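Local coordinates for putative capsular polysaccharide biosynthesis protein (Streptococcus pneumoniae serotype 4, PDB 6EWJ) that probably acts as a pyridoxal-phosphate-dependent aminotransferase that adds an amino group to a sugar precursor in pneumococcal teichoic acid biosynthesis, at residues T55-L61 with G213-A219; R48-Y52 with L275-Y281; A167-I171 with A194-S198; L68-R73 with V96-V100. All blocks are in the same frame, centred on the assembly; numbering follows the deposited sequence.

Interaction 1: T55-L61 with G213-A219; sequences TPKTVCL and GSATWKA
Gly213 pairs with Leu61 to begin an antiparallel join between strand 213-217 and strand 58-61, the outermost strand on this side of the chain's seven-stranded sheet. Leu61 N gives Gly213 O an almost straight bond of 2.7 Å (175° at the hydrogen), and Gly213 N answers to Leu61 O. Ser214 sits across from Cys60, its CB 3.7 Å from Thr58 CG2. Ala215 and Val59 then exchange both backbone bonds, with Val59 N to Ala215 O at 2.8 Å and Ala215 N to Val59 O at 2.9 Å. At Thr216 a side chain takes over: OG1, anti to the backbone N (chi1 -167°), donates to Lys57 O over 2.6 Å. Thr55 OG1, which also bonds Thr53 OG1, comes tip to tip with Thr216 OG1 at 2.8 Å. Trp217 spreads its indole beside Lys57, CZ2 lying 3.6 Å from Lys57 CB, while Lys57 O lies over one ring face and Val59 CG2 meets the edge at CZ3. NE1 of this indole bonds Asp225. Beyond it, Ala219 CB touches Pro56 CD. Backbone bonds thus hold the end near the cofactor-binding Ala64 and Ser200, whereas hydroxyls and an indole make the contact at the far end.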
loop_
_atom_site.group_PDB
_atom_site.type_symbol
_atom_site.label_atom_id
_atom_site.label_comp_id
_atom_site.label_asym_id
_atom_site.label_seq_id
_atom_site.Cartn_x
_atom_site.Cartn_y
_atom_site.Cartn_z
ATOM N N THR A 55 22.881 -2.583 -8.753
ATOM C CA THR A 55 21.885 -3.348 -9.498
ATOM C C THR A 55 21.392 -2.484 -10.614
ATOM O O THR A 55 21.566 -1.272 -10.555
ATOM C CB THR A 55 20.693 -3.756 -8.601
ATOM O OG1 THR A 55 20.230 -2.611 -7.873
ATOM C CG2 THR A 55 21.106 -4.849 -7.653
ATOM N N PRO A 56 20.787 -3.082 -11.643
ATOM C CA PRO A 56 20.426 -2.261 -12.818
ATOM C C PRO A 56 19.209 -1.412 -12.630
ATOM O O PRO A 56 19.145 -0.301 -13.154
ATOM C CB PRO A 56 20.236 -3.297 -13.951
ATOM C CG PRO A 56 19.996 -4.571 -13.267
ATOM C CD PRO A 56 20.771 -4.514 -11.958
ATOM N N LYS A 57 18.232 -1.911 -11.872
ATOM C CA LYS A 57 16.977 -1.183 -11.707
ATOM C C LYS A 57 16.456 -1.407 -10.306
ATOM O O LYS A 57 16.658 -2.486 -9.755
ATOM C CB LYS A 57 15.912 -1.699 -12.662
ATOM C CG LYS A 57 16.189 -1.612 -14.142
ATOM C CD LYS A 57 16.262 -0.193 -14.677
ATOM C CE LYS A 57 14.908 0.501 -14.741
ATOM N NZ LYS A 57 14.993 1.699 -15.654
ATOM N N THR A 58 15.795 -0.382 -9.756
ATOM C CA THR A 58 15.128 -0.506 -8.448
ATOM C C THR A 58 13.672 -0.023 -8.582
ATOM O O THR A 58 13.392 0.919 -9.355
ATOM C CB THR A 58 15.878 0.293 -7.410
ATOM O OG1 THR A 58 17.227 -0.207 -7.351
ATOM C CG2 THR A 58 15.245 0.199 -6.046
ATOM N N VAL A 59 12.781 -0.694 -7.868
ATOM C CA VAL A 59 11.337 -0.358 -7.841
ATOM C C VAL A 59 11.025 0.088 -6.430
ATOM O O VAL A 59 11.128 -0.697 -5.484
ATOM C CB VAL A 59 10.467 -1.555 -8.202
ATOM C CG1 VAL A 59 8.978 -1.161 -8.159
ATOM C CG2 VAL A 59 10.851 -2.096 -9.548
ATOM N N CYS A 60 10.767 1.375 -6.282
ATOM C CA CYS A 60 10.526 1.959 -4.975
ATOM C C CYS A 60 9.031 1.821 -4.716
ATOM O O CYS A 60 8.208 2.080 -5.613
ATOM C CB CYS A 60 10.904 3.414 -4.924
ATOM S SG CYS A 60 12.642 3.663 -4.580
ATOM N N LEU A 61 8.702 1.339 -3.512
ATOM C CA LEU A 61 7.319 1.020 -3.161
ATOM C C LEU A 61 7.025 1.509 -1.739
ATOM O O LEU A 61 7.885 2.122 -1.057
ATOM C CB LEU A 61 7.132 -0.488 -3.269
ATOM C CG LEU A 61 7.415 -1.204 -4.600
ATOM C CD1 LEU A 61 7.514 -2.699 -4.423
ATOM C CD2 LEU A 61 6.361 -0.865 -5.595
ATOM N N GLY A 213 9.860 1.165 0.901
ATOM C CA GLY A 213 10.795 0.127 0.655
ATOM C C GLY A 213 11.014 -0.012 -0.816
ATOM O O GLY A 213 10.556 0.847 -1.645
ATOM N N SER A 214 11.817 -1.010 -1.152
ATOM C CA SER A 214 12.115 -1.261 -2.537
ATOM C C SER A 214 12.332 -2.721 -2.844
ATOM O O SER A 214 12.735 -3.496 -1.965
ATOM C CB SER A 214 13.357 -0.415 -2.978
ATOM O OG SER A 214 14.558 -0.930 -2.380
ATOM N N ALA A 215 12.171 -3.041 -4.119
ATOM C CA ALA A 215 12.595 -4.303 -4.733
ATOM C C ALA A 215 13.666 -4.038 -5.777
ATOM O O ALA A 215 13.562 -3.124 -6.609
ATOM C CB ALA A 215 11.435 -4.978 -5.423
ATOM N N THR A 216 14.673 -4.878 -5.769
ATOM C CA THR A 216 15.640 -4.896 -6.825
ATOM C C THR A 216 16.096 -6.339 -7.085
ATOM O O THR A 216 15.656 -7.280 -6.405
ATOM C CB THR A 216 16.823 -3.943 -6.507
ATOM O OG1 THR A 216 17.636 -3.741 -7.680
ATOM C CG2 THR A 216 17.682 -4.489 -5.345
ATOM N N TRP A 217 16.985 -6.487 -8.071
ATOM C CA TRP A 217 17.467 -7.774 -8.499
ATOM C C TRP A 217 18.878 -7.627 -9.029
ATOM O O TRP A 217 19.225 -6.607 -9.620
ATOM C CB TRP A 217 16.564 -8.412 -9.567
ATOM C CG TRP A 217 16.334 -7.567 -10.787
ATOM C CD1 TRP A 217 17.071 -7.578 -11.966
ATOM C CD2 TRP A 217 15.300 -6.615 -10.964
ATOM N NE1 TRP A 217 16.546 -6.654 -12.858
ATOM C CE2 TRP A 217 15.451 -6.059 -12.259
ATOM C CE3 TRP A 217 14.268 -6.142 -10.137
ATOM C CZ2 TRP A 217 14.598 -5.080 -12.735
ATOM C CZ3 TRP A 217 13.412 -5.139 -10.629
ATOM C CH2 TRP A 217 13.590 -4.631 -11.905
ATOM N N LYS A 218 19.683 -8.657 -8.849
ATOM C CA LYS A 218 21.031 -8.582 -9.375
ATOM C C LYS A 218 21.026 -8.804 -10.899
ATOM O O LYS A 218 20.170 -9.499 -11.446
ATOM C CB LYS A 218 21.970 -9.517 -8.612
ATOM C CG LYS A 218 21.954 -10.971 -9.012
ATOM C CD LYS A 218 22.946 -11.712 -8.113
ATOM C CE LYS A 218 23.067 -13.171 -8.493
ATOM N NZ LYS A 218 23.890 -13.844 -7.456
ATOM N N ALA A 219 21.989 -8.179 -11.572
ATOM C CA ALA A 219 22.140 -8.335 -13.013
ATOM C C ALA A 219 22.218 -9.822 -13.339
ATOM O O ALA A 219 22.959 -10.559 -12.713
ATOM C CB ALA A 219 23.394 -7.606 -13.510
#

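Interaction 2: R48-Y52 with L275-Y281; sequences RLSLY and LVQLDRY
Arg48, Leu49 and Tyr52 pack against Leu275, Leu278, Asp279 and Tyr281 in a helix-helix contact on the flank of what is, by family, a fold type I aminotransferase. Helix 40-53 runs roughly alongside the long helix 268-299, the local axes inclined by 28° and 11.5 Å apart, a spacing that side chains must bridge. Leu278 fills the middle. With CG anti to its backbone N (chi1 -168°), it sends CD2 over one face of the Arg48 guanidinium and CD1 over a face of the Tyr52 ring, 4.1 Å from Tyr52 CG. Leu49 CD2 closes in on the same CD1. Further along, the side chains of Tyr52 and Tyr281 cross at about a right angle, their ring planes 70° apart, Tyr52 OH coming to the edge of the other ring at 3.2 Å from Tyr281 CD2. Tyr281 OH itself bonds Leu181 O, and its side chain lies about 7 Å from that of Lys205, the predicted cofactor lysine. The polar part of the contact belongs to Arg48, whose NH2 forms a salt bridge with Asp279 OD1 at 2.6 Å, although the hydrogen bond within it is bent and weak. Its NH1 donates to Leu275 O at 2.9 Å, reaching that oxygen from the face opposite to the helical donor, Asp279 N.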
loop_
_atom_site.group_PDB
_atom_site.type_symbol
_atom_site.label_atom_id
_atom_site.label_comp_id
_atom_site.label_asym_id
_atom_site.label_seq_id
_atom_site.Cartn_x
_atom_site.Cartn_y
_atom_site.Cartn_z
ATOM N N ARG A 48 19.363 6.402 -8.217
ATOM C CA ARG A 48 20.434 6.533 -7.235
ATOM C C ARG A 48 20.617 5.271 -6.355
ATOM O O ARG A 48 21.727 4.876 -6.048
ATOM C CB ARG A 48 20.207 7.784 -6.385
ATOM C CG ARG A 48 20.366 9.091 -7.174
ATOM C CD ARG A 48 20.255 10.303 -6.277
ATOM N NE ARG A 48 21.271 10.200 -5.236
ATOM C CZ ARG A 48 21.218 10.754 -4.019
ATOM N NH1 ARG A 48 20.200 11.542 -3.652
ATOM N NH2 ARG A 48 22.229 10.552 -3.177
ATOM N N LEU A 49 19.497 4.660 -5.958
ATOM C CA LEU A 49 19.554 3.455 -5.160
ATOM C C LEU A 49 20.192 2.279 -5.929
ATOM O O LEU A 49 20.987 1.532 -5.353
ATOM C CB LEU A 49 18.136 3.092 -4.639
ATOM C CG LEU A 49 17.611 3.893 -3.467
ATOM C CD1 LEU A 49 16.158 3.440 -3.159
ATOM C CD2 LEU A 49 18.481 3.700 -2.229
ATOM N N SER A 50 19.844 2.165 -7.218
ATOM C CA SER A 50 20.414 1.141 -8.125
ATOM C C SER A 50 21.948 1.244 -8.218
ATOM O O SER A 50 22.652 0.253 -8.083
ATOM C CB SER A 50 19.822 1.229 -9.519
ATOM O OG SER A 50 18.446 0.931 -9.537
ATOM N N LEU A 51 22.436 2.472 -8.358
ATOM C CA LEU A 51 23.877 2.711 -8.305
ATOM C C LEU A 51 24.471 2.323 -6.956
ATOM O O LEU A 51 25.558 1.702 -6.892
ATOM C CB LEU A 51 24.223 4.162 -8.631
ATOM C CG LEU A 51 23.868 4.587 -10.042
ATOM C CD1 LEU A 51 23.890 6.102 -10.124
ATOM C CD2 LEU A 51 24.815 4.004 -11.107
ATOM N N TYR A 52 23.802 2.710 -5.884
ATOM C CA TYR A 52 24.255 2.388 -4.524
ATOM C C TYR A 52 24.299 0.876 -4.263
ATOM O O TYR A 52 25.256 0.393 -3.638
ATOM C CB TYR A 52 23.405 3.108 -3.463
ATOM C CG TYR A 52 23.881 2.948 -2.048
ATOM C CD1 TYR A 52 24.964 3.659 -1.571
ATOM C CD2 TYR A 52 23.226 2.099 -1.163
ATOM C CE1 TYR A 52 25.429 3.502 -0.254
ATOM C CE2 TYR A 52 23.674 1.950 0.150
ATOM C CZ TYR A 52 24.792 2.649 0.589
ATOM O OH TYR A 52 25.257 2.498 1.902
ATOM N N LEU A 275 15.898 10.736 -0.930
ATOM C CA LEU A 275 17.022 11.342 -1.655
ATOM C C LEU A 275 18.039 11.965 -0.695
ATOM O O LEU A 275 19.262 11.860 -0.902
ATOM C CB LEU A 275 16.526 12.395 -2.638
ATOM C CG LEU A 275 15.737 11.901 -3.844
ATOM C CD1 LEU A 275 15.079 13.068 -4.584
ATOM C CD2 LEU A 275 16.597 11.102 -4.808
ATOM N N VAL A 276 17.509 12.677 0.297
ATOM C CA VAL A 276 18.317 13.360 1.298
ATOM C C VAL A 276 18.982 12.330 2.235
ATOM O O VAL A 276 20.174 12.436 2.522
ATOM C CB VAL A 276 17.480 14.394 2.097
ATOM C CG1 VAL A 276 18.273 14.955 3.277
ATOM C CG2 VAL A 276 17.096 15.536 1.179
ATOM N N GLN A 277 18.194 11.341 2.678
ATOM C CA GLN A 277 18.713 10.240 3.487
ATOM C C GLN A 277 19.895 9.551 2.783
ATOM O O GLN A 277 20.929 9.214 3.421
ATOM C CB GLN A 277 17.615 9.230 3.800
ATOM C CG GLN A 277 16.572 9.742 4.787
ATOM C CD GLN A 277 16.897 9.439 6.241
ATOM O OE1 GLN A 277 16.985 8.276 6.626
ATOM N NE2 GLN A 277 17.057 10.461 7.045
ATOM N N LEU A 278 19.756 9.373 1.467
ATOM C CA LEU A 278 20.776 8.722 0.683
ATOM C C LEU A 278 22.065 9.581 0.626
ATOM O O LEU A 278 23.134 9.040 0.783
ATOM C CB LEU A 278 20.267 8.307 -0.701
ATOM C CG LEU A 278 21.240 7.368 -1.440
ATOM C CD1 LEU A 278 21.449 6.037 -0.727
ATOM C CD2 LEU A 278 20.718 7.147 -2.853
ATOM N N ASP A 279 21.947 10.904 0.512
ATOM C CA ASP A 279 23.128 11.820 0.622
ATOM C C ASP A 279 23.783 11.691 1.996
ATOM O O ASP A 279 24.998 11.585 2.137
ATOM C CB ASP A 279 22.706 13.276 0.480
ATOM C CG ASP A 279 22.227 13.620 -0.903
ATOM O OD1 ASP A 279 22.389 12.822 -1.839
ATOM O OD2 ASP A 279 21.661 14.701 -1.048
ATOM N N ARG A 280 22.919 11.667 3.013
ATOM C CA ARG A 280 23.353 11.532 4.405
ATOM C C ARG A 280 23.884 10.159 4.790
ATOM O O ARG A 280 24.547 10.051 5.811
ATOM C CB ARG A 280 22.185 11.900 5.350
ATOM C CG ARG A 280 21.836 13.377 5.277
ATOM C CD ARG A 280 20.687 13.687 6.193
ATOM N NE ARG A 280 21.150 13.588 7.560
ATOM C CZ ARG A 280 20.418 13.238 8.607
ATOM N NH1 ARG A 280 19.128 12.911 8.497
ATOM N NH2 ARG A 280 21.008 13.198 9.802
ATOM N N TYR A 281 23.611 9.132 3.986
ATOM C CA TYR A 281 23.781 7.742 4.411
ATOM C C TYR A 281 25.221 7.274 4.766
ATOM O O TYR A 281 25.387 6.664 5.806
ATOM C CB TYR A 281 23.113 6.759 3.444
ATOM C CG TYR A 281 22.710 5.435 4.118
ATOM C CD1 TYR A 281 21.950 5.434 5.265
ATOM C CD2 TYR A 281 23.046 4.218 3.540
ATOM C CE1 TYR A 281 21.610 4.238 5.885
ATOM C CE2 TYR A 281 22.719 3.031 4.120
ATOM C CZ TYR A 281 21.978 3.032 5.292
ATOM O OH TYR A 281 21.637 1.859 5.866
#

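Interaction 3: A167-I171 with A194-S198; sequences AFNRI and ADFTS
Arg170 grips the carboxylate of Asp195 end-on, NH1 to OD2 at 2.7 Å and NH2 to OD1 at 2.9 Å, a two-pronged salt bridge beside the central sheet of the presumed fold type I aminotransferase domain. It ties the turn between helix 163-168 and strand 172-177 to the residue just ahead of strand 196-200. Both bonds are nearly straight and come to the syn sides of the oxygens, with the guanidinium and carboxylate planes 28° apart. More bonds fix the pair: Arg170 NH1 also donates to Ile171 O at 2.9 Å, within the guanidinium plane, and Asp195 OD2 also accepts from Ile173 N. An extended run from CG to NE carries the arginine out to its partner, and this buried carboxylate is probably kept ionised by it. Around the bridge lies aromatic packing. Phe168 slides past Asp195 from the other direction, its CE2 3.5 Å from Asp195 OD1, and its CD2 sits over one face of the Arg170 guanidinium, toward the margin of the group. Phe148 of helix 144-153 touches both charged side chains. On the sheet side Phe196, which also rests on Ile71, crosses Phe168 obliquely, the two CE1 atoms of Phe168 and Phe196 meeting at 3.9 Å.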
loop_
_atom_site.group_PDB
_atom_site.type_symbol
_atom_site.label_atom_id
_atom_site.label_comp_id
_atom_site.label_asym_id
_atom_site.label_seq_id
_atom_site.Cartn_x
_atom_site.Cartn_y
_atom_site.Cartn_z
ATOM N N ALA A 167 13.174 -19.256 -16.423
ATOM C CA ALA A 167 14.386 -18.482 -16.763
ATOM C C ALA A 167 15.570 -18.893 -15.856
ATOM O O ALA A 167 16.682 -19.170 -16.304
ATOM C CB ALA A 167 14.079 -16.979 -16.654
ATOM N N PHE A 168 15.318 -18.833 -14.562
ATOM C CA PHE A 168 16.260 -19.311 -13.550
ATOM C C PHE A 168 16.568 -20.799 -13.643
ATOM O O PHE A 168 17.722 -21.226 -13.638
ATOM C CB PHE A 168 15.715 -18.864 -12.169
ATOM C CG PHE A 168 15.991 -17.430 -11.862
ATOM C CD1 PHE A 168 15.061 -16.444 -12.175
ATOM C CD2 PHE A 168 17.208 -17.041 -11.318
ATOM C CE1 PHE A 168 15.331 -15.123 -11.900
ATOM C CE2 PHE A 168 17.480 -15.719 -11.038
ATOM C CZ PHE A 168 16.531 -14.757 -11.330
ATOM N N ASN A 169 15.514 -21.569 -13.753
ATOM C CA ASN A 169 15.530 -22.999 -13.681
ATOM C C ASN A 169 16.087 -23.677 -12.410
ATOM O O ASN A 169 16.558 -24.816 -12.437
ATOM C CB ASN A 169 16.042 -23.683 -14.959
ATOM C CG ASN A 169 15.148 -24.857 -15.349
ATOM O OD1 ASN A 169 15.504 -26.029 -15.188
ATOM N ND2 ASN A 169 13.923 -24.533 -15.772
ATOM N N ARG A 170 15.950 -22.959 -11.308
ATOM C CA ARG A 170 16.335 -23.412 -9.998
ATOM C C ARG A 170 15.525 -22.618 -8.959
ATOM O O ARG A 170 14.766 -21.696 -9.313
ATOM C CB ARG A 170 17.843 -23.195 -9.801
ATOM C CG ARG A 170 18.355 -21.772 -10.076
ATOM C CD ARG A 170 19.687 -21.529 -9.351
ATOM N NE ARG A 170 20.280 -20.215 -9.646
ATOM C CZ ARG A 170 19.970 -19.074 -9.034
ATOM N NH1 ARG A 170 19.028 -19.028 -8.097
ATOM N NH2 ARG A 170 20.591 -17.950 -9.372
ATOM N N ILE A 171 15.718 -22.952 -7.691
ATOM C CA ILE A 171 15.174 -22.167 -6.580
ATOM C C ILE A 171 15.725 -20.749 -6.667
ATOM O O ILE A 171 16.919 -20.561 -6.858
ATOM C CB ILE A 171 15.520 -22.801 -5.209
ATOM C CG1 ILE A 171 14.769 -24.124 -5.029
ATOM C CG2 ILE A 171 15.118 -21.879 -4.057
ATOM C CD1 ILE A 171 15.316 -25.039 -3.960
ATOM N N ALA A 194 21.756 -11.611 -3.756
ATOM C CA ALA A 194 20.645 -12.492 -3.999
ATOM C C ALA A 194 20.103 -12.255 -5.392
ATOM O O ALA A 194 20.421 -11.257 -6.037
ATOM C CB ALA A 194 19.568 -12.249 -2.968
ATOM N N ASP A 195 19.291 -13.194 -5.848
ATOM C CA ASP A 195 18.563 -13.035 -7.112
ATOM C C ASP A 195 17.640 -11.809 -7.098
ATOM O O ASP A 195 17.638 -10.976 -8.009
ATOM C CB ASP A 195 17.800 -14.312 -7.434
ATOM C CG ASP A 195 18.705 -15.487 -7.645
ATOM O OD1 ASP A 195 19.728 -15.363 -8.372
ATOM O OD2 ASP A 195 18.400 -16.581 -7.107
ATOM N N PHE A 196 16.877 -11.680 -6.041
ATOM C CA PHE A 196 16.061 -10.485 -5.785
ATOM C C PHE A 196 16.296 -10.064 -4.343
ATOM O O PHE A 196 16.621 -10.922 -3.481
ATOM C CB PHE A 196 14.547 -10.765 -5.987
ATOM C CG PHE A 196 14.151 -11.098 -7.384
ATOM C CD1 PHE A 196 14.325 -12.384 -7.881
ATOM C CD2 PHE A 196 13.548 -10.157 -8.189
ATOM C CE1 PHE A 196 13.954 -12.700 -9.171
ATOM C CE2 PHE A 196 13.148 -10.461 -9.480
ATOM C CZ PHE A 196 13.358 -11.734 -9.981
ATOM N N THR A 197 16.110 -8.773 -4.071
ATOM C CA THR A 197 16.247 -8.232 -2.721
ATOM C C THR A 197 15.112 -7.243 -2.410
ATOM O O THR A 197 14.796 -6.373 -3.242
ATOM C CB THR A 197 17.624 -7.557 -2.523
ATOM O OG1 THR A 197 18.669 -8.484 -2.869
ATOM C CG2 THR A 197 17.825 -7.088 -1.091
ATOM N N SER A 198 14.544 -7.344 -1.207
ATOM C CA SER A 198 13.699 -6.270 -0.641
ATOM C C SER A 198 14.393 -5.488 0.457
ATOM O O SER A 198 15.012 -6.049 1.336
ATOM C CB SER A 198 12.354 -6.804 -0.043
ATOM O OG SER A 198 12.621 -7.901 0.787
#

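Interaction 4: L68-R73 with V96-V100; sequences LELILR and VITHV
Glu69 and His99 join two helices beside the cofactor site, where helix 64-74 starts with Ala64 and Thr65, both seen to bind pyridoxal phosphate in this protein, and where helix 92-99 meets the second subunit. His99 ND1 donates to Glu69 OE1 at 2.7 Å, a straight bond (164°) that lies in the imidazole plane but reaches the oxygen from above the plane of the carboxylate. The other carboxylate oxygen is held from its own helix: Arg73 approaches side-on, NH2 at 2.8 Å and NE at 3.1 Å from Glu69 OE2, with NE using the anti lone pair. Glu69 thus takes a different partner on each oxygen. Val100 CG1 lies over the centre of one face of the Arg73 guanidinium and 3.7 Å from Arg73 CG, while a water bound to Arg73 NH1 makes a weak bond to His99 O. Apolar contacts continue inward. Val96 puts CG2, placed between its backbone N and carbonyl carbon, against Leu72 CD1 at 3.8 Å and Leu68 CG at 4.0 Å. Across the dimer interface, His99 NE2 bonds Pro260 O of the second subunit and the imidazole stacks on Tyr262 of that subunit. With both ring nitrogens facing acceptors, His99 is probably protonated, and Glu69 would then balance two positive neighbours while orienting the imidazole for the dimer contact.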
loop_
_atom_site.group_PDB
_atom_site.type_symbol
_atom_site.label_atom_id
_atom_site.label_comp_id
_atom_site.label_asym_id
_atom_site.label_seq_id
_atom_site.Cartn_x
_atom_site.Cartn_y
_atom_site.Cartn_z
ATOM N N LEU A 68 8.568 -7.450 -1.074
ATOM C CA LEU A 68 8.740 -8.903 -0.980
ATOM C C LEU A 68 7.530 -9.639 -1.580
ATOM O O LEU A 68 7.672 -10.564 -2.395
ATOM C CB LEU A 68 8.968 -9.324 0.469
ATOM C CG LEU A 68 9.595 -10.679 0.784
ATOM C CD1 LEU A 68 10.905 -10.945 0.040
ATOM C CD2 LEU A 68 9.791 -10.808 2.305
ATOM N N GLU A 69 6.328 -9.216 -1.233
ATOM C CA GLU A 69 5.147 -9.773 -1.911
ATOM C C GLU A 69 5.229 -9.680 -3.425
ATOM O O GLU A 69 4.873 -10.654 -4.137
ATOM C CB GLU A 69 3.809 -9.163 -1.396
ATOM C CG GLU A 69 2.610 -9.978 -1.828
ATOM C CD GLU A 69 1.316 -9.704 -1.033
ATOM O OE1 GLU A 69 1.375 -9.266 0.142
ATOM O OE2 GLU A 69 0.212 -9.973 -1.561
ATOM N N LEU A 70 5.559 -8.491 -3.947
ATOM C CA LEU A 70 5.579 -8.325 -5.413
ATOM C C LEU A 70 6.606 -9.204 -6.083
ATOM O O LEU A 70 6.352 -9.727 -7.158
ATOM C CB LEU A 70 5.728 -6.874 -5.844
ATOM C CG LEU A 70 4.480 -5.987 -5.600
ATOM C CD1 LEU A 70 4.645 -4.697 -6.381
ATOM C CD2 LEU A 70 3.153 -6.656 -5.938
ATOM N N ILE A 71 7.752 -9.387 -5.443
ATOM C CA ILE A 71 8.753 -10.325 -5.958
ATOM C C ILE A 71 8.119 -11.723 -6.132
ATOM O O ILE A 71 8.222 -12.348 -7.191
ATOM C CB ILE A 71 9.999 -10.383 -5.035
ATOM C CG1 ILE A 71 10.743 -9.039 -5.092
ATOM C CG2 ILE A 71 10.913 -11.534 -5.446
ATOM C CD1 ILE A 71 11.800 -8.846 -4.028
ATOM N N LEU A 72 7.447 -12.183 -5.067
ATOM C CA LEU A 72 6.752 -13.438 -5.146
ATOM C C LEU A 72 5.711 -13.455 -6.230
ATOM O O LEU A 72 5.572 -14.457 -6.924
ATOM C CB LEU A 72 6.125 -13.807 -3.800
ATOM C CG LEU A 72 7.058 -14.021 -2.622
ATOM C CD1 LEU A 72 6.215 -14.498 -1.440
ATOM C CD2 LEU A 72 8.168 -15.004 -2.936
ATOM N N ARG A 73 4.949 -12.362 -6.382
ATOM C CA ARG A 73 3.930 -12.331 -7.432
ATOM C C ARG A 73 4.534 -12.263 -8.848
ATOM O O ARG A 73 3.994 -12.856 -9.779
ATOM C CB ARG A 73 2.913 -11.215 -7.211
ATOM C CG ARG A 73 2.096 -11.412 -5.955
ATOM C CD ARG A 73 1.053 -10.334 -5.769
ATOM N NE ARG A 73 0.273 -10.599 -4.569
ATOM C CZ ARG A 73 -0.701 -11.487 -4.436
ATOM N NH1 ARG A 73 -1.138 -12.237 -5.444
ATOM N NH2 ARG A 73 -1.289 -11.615 -3.247
ATOM N N VAL A 96 3.866 -12.797 3.701
ATOM C CA VAL A 96 3.691 -12.625 2.247
ATOM C C VAL A 96 3.557 -13.946 1.495
ATOM O O VAL A 96 2.959 -13.991 0.432
ATOM C CB VAL A 96 4.830 -11.758 1.622
ATOM C CG1 VAL A 96 4.889 -10.352 2.254
ATOM C CG2 VAL A 96 6.160 -12.431 1.699
ATOM N N ILE A 97 4.148 -15.013 2.044
ATOM C CA ILE A 97 4.044 -16.346 1.472
ATOM C C ILE A 97 2.597 -16.763 1.517
ATOM O O ILE A 97 2.030 -17.259 0.514
ATOM C CB ILE A 97 4.895 -17.361 2.232
ATOM C CG1 ILE A 97 6.383 -16.929 2.220
ATOM C CG2 ILE A 97 4.727 -18.744 1.618
ATOM C CD1 ILE A 97 7.241 -17.635 3.230
ATOM N N THR A 98 1.954 -16.505 2.654
ATOM C CA THR A 98 0.544 -16.888 2.798
ATOM C C THR A 98 -0.316 -15.980 1.920
ATOM O O THR A 98 -1.346 -16.430 1.388
ATOM C CB THR A 98 0.059 -16.881 4.257
ATOM O OG1 THR A 98 0.049 -15.549 4.764
ATOM C CG2 THR A 98 0.972 -17.746 5.140
ATOM N N HIS A 99 0.091 -14.726 1.738
ATOM C CA HIS A 99 -0.660 -13.813 0.884
ATOM C C HIS A 99 -0.828 -14.291 -0.536
ATOM O O HIS A 99 -1.921 -14.146 -1.116
ATOM C CB HIS A 99 -0.061 -12.426 0.845
ATOM C CG HIS A 99 -0.122 -11.708 2.152
ATOM N ND1 HIS A 99 0.412 -10.452 2.326
ATOM C CD2 HIS A 99 -0.654 -12.065 3.350
ATOM C CE1 HIS A 99 0.236 -10.066 3.574
ATOM N NE2 HIS A 99 -0.373 -11.051 4.231
ATOM N N VAL A 100 0.217 -14.885 -1.102
ATOM C CA VAL A 100 0.155 -15.398 -2.465
ATOM C C VAL A 100 -0.378 -16.819 -2.529
ATOM O O VAL A 100 -0.510 -17.403 -3.598
ATOM C CB VAL A 100 1.540 -15.299 -3.175
ATOM C CG1 VAL A 100 2.015 -13.886 -3.170
ATOM C CG2 VAL A 100 2.576 -16.233 -2.531
HETATM O O HOH W 1 -3.175 -14.109 -4.251
#

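From the N terminus, residues 48-52 open the widest loop, which interaction 2 closes only at 275-281; the other three contacts lie inside it. Residues 55-61 start next, and interaction 1 closes its loop at 213-219, enclosing interactions 4 and 3. Those two come in series, 68-73 meeting 96-100 before 167-171 meets 194-198, and none of the loops cross. Ser50 OG bonds Thr58 OG1, tying the outer helix to the edge strand. Interactions 1 and 3 share the sheet through neighbouring strands 213-217 and 196-200, and Ile71 of interaction 4 packs on Ala215 and Phe196. Interactions 2 and 4 remain apart, their nearest atoms about 13 Å from each other.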